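Coenzyme A transferase (PDB 3QLI) probably transfers coenzyme A between acyl-CoA thioesters and free carboxylates such as acetate. Local coordinates at residues L445-A448 with A449-M452. Numbering follows the deposited sequence.
Sequences LTQA and AKKM
Lys450 sets CG opposite its own carbonyl carbon (chi1 -66°) and runs on extended to CE, carrying its methylenes back along the helix past the preceding turn; a bend at chi4 then turns the amine. Thr446, one turn earlier, holds CG2 opposite its backbone N, and this methyl meets the lysine 3.8 Å from CE, the two side chains lying alongside each other and pointing the same way. The beta-branched threonine suits the place twice over: its methyl packs against the lysine chain, while OG1 hydrogen-bonds to the carbonyl oxygen of Arg442. Gln447 comes to the same lysine at a slant, with NE2 3.5 Å from Lys450 CE. This is van der Waals contact between an amide and a methylene, and Gln447 and Lys450, both exposed and polar-ended, suit a solvent-facing side. Lys451, also exposed, passes CG over the turn 3.1 Å from the carbonyl oxygen of Gln447.

Beneath the side chains runs regular alpha-helical i to i+4 bonding. Ala449 N donates to Leu445 O at 2.9 Å, and Met452 N reaches Ala448 O at 2.9 Å; Lys450 N and Lys451 N bond likewise to Thr446 O and Gln447 O. Ala449 is buried, where its small methyl fits close to the backbone, touching the C-terminal Ile455.

The residues through Lys451 form the last turns of helix 439-451, at the periphery of the chain. Leu445, buried and hydrophobic, packs with Thr446 on Ile434 of helix 426-434, and Ala448 touches Pro396, in the loop after strand 394-395.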
loop_
_atom_site.group_PDB
_atom_site.type_symbol
_atom_site.label_atom_id
_atom_site.label_comp_id
_atom_site.label_asym_id
_atom_site.label_seq_id
_atom_site.Cartn_x
_atom_site.Cartn_y
_atom_site.Cartn_z
ATOM N N LEU A 445 -17.640 -9.869 -21.506
ATOM C CA LEU A 445 -17.265 -9.174 -20.274
ATOM C C LEU A 445 -18.474 -8.504 -19.630
ATOM O O LEU A 445 -18.581 -8.461 -18.408
ATOM C CB LEU A 445 -16.178 -8.138 -20.548
ATOM C CG LEU A 445 -14.805 -8.695 -20.884
ATOM C CD1 LEU A 445 -13.912 -7.580 -21.443
ATOM C CD2 LEU A 445 -14.180 -9.336 -19.631
ATOM N N THR A 446 -19.387 -7.984 -20.448
ATOM C CA THR A 446 -20.594 -7.372 -19.911
ATOM C C THR A 446 -21.442 -8.424 -19.194
ATOM O O THR A 446 -21.999 -8.171 -18.117
ATOM C CB THR A 446 -21.425 -6.687 -21.015
ATOM O OG1 THR A 446 -20.664 -5.617 -21.591
ATOM C CG2 THR A 446 -22.710 -6.101 -20.444
ATOM N N GLN A 447 -21.538 -9.610 -19.788
ATOM C CA GLN A 447 -22.299 -10.686 -19.164
ATOM C C GLN A 447 -21.661 -11.077 -17.842
ATOM O O GLN A 447 -22.353 -11.245 -16.838
ATOM C CB GLN A 447 -22.427 -11.898 -20.092
ATOM C CG GLN A 447 -23.419 -11.692 -21.247
ATOM C CD GLN A 447 -24.756 -11.092 -20.796
ATOM O OE1 GLN A 447 -25.480 -11.682 -19.982
ATOM N NE2 GLN A 447 -25.086 -9.913 -21.328
ATOM N N ALA A 448 -20.337 -11.201 -17.842
ATOM C CA ALA A 448 -19.607 -11.556 -16.626
ATOM C C ALA A 448 -19.838 -10.521 -15.531
ATOM O O ALA A 448 -20.067 -10.866 -14.370
ATOM C CB ALA A 448 -18.123 -11.689 -16.927
ATOM N N ALA A 449 -19.769 -9.249 -15.910
ATOM C CA ALA A 449 -19.995 -8.147 -14.981
ATOM C C ALA A 449 -21.360 -8.248 -14.310
ATOM O O ALA A 449 -21.500 -7.956 -13.122
ATOM C CB ALA A 449 -19.861 -6.816 -15.698
ATOM N N LYS A 450 -22.365 -8.658 -15.076
ATOM C CA LYS A 450 -23.720 -8.806 -14.554
ATOM C C LYS A 450 -23.788 -9.953 -13.552
ATOM O O LYS A 450 -24.429 -9.836 -12.507
ATOM C CB LYS A 450 -24.714 -9.073 -15.686
ATOM C CG LYS A 450 -24.902 -7.941 -16.668
ATOM C CD LYS A 450 -25.968 -8.332 -17.700
ATOM C CE LYS A 450 -25.928 -7.448 -18.928
ATOM N NZ LYS A 450 -26.201 -6.023 -18.601
ATOM N N LYS A 451 -23.125 -11.058 -13.881
ATOM C CA LYS A 451 -23.079 -12.231 -13.007
ATOM C C LYS A 451 -22.333 -11.940 -11.707
ATOM O O LYS A 451 -22.697 -12.449 -10.645
ATOM C CB LYS A 451 -22.415 -13.409 -13.724
ATOM C CG LYS A 451 -23.036 -13.725 -15.080
ATOM C CD LYS A 451 -22.623 -15.095 -15.600
ATOM C CE LYS A 451 -23.141 -15.316 -17.019
ATOM N NZ LYS A 451 -24.616 -15.107 -17.109
ATOM N N MET A 452 -21.277 -11.138 -11.803
ATOM C CA MET A 452 -20.513 -10.714 -10.630
ATOM C C MET A 452 -21.282 -9.649 -9.861
ATOM O O MET A 452 -20.901 -9.267 -8.756
ATOM C CB MET A 452 -19.138 -10.180 -11.049
ATOM C CG MET A 452 -18.225 -11.245 -11.647
ATOM S SD MET A 452 -16.719 -10.569 -12.372
ATOM C CE MET A 452 -15.990 -9.747 -10.947
#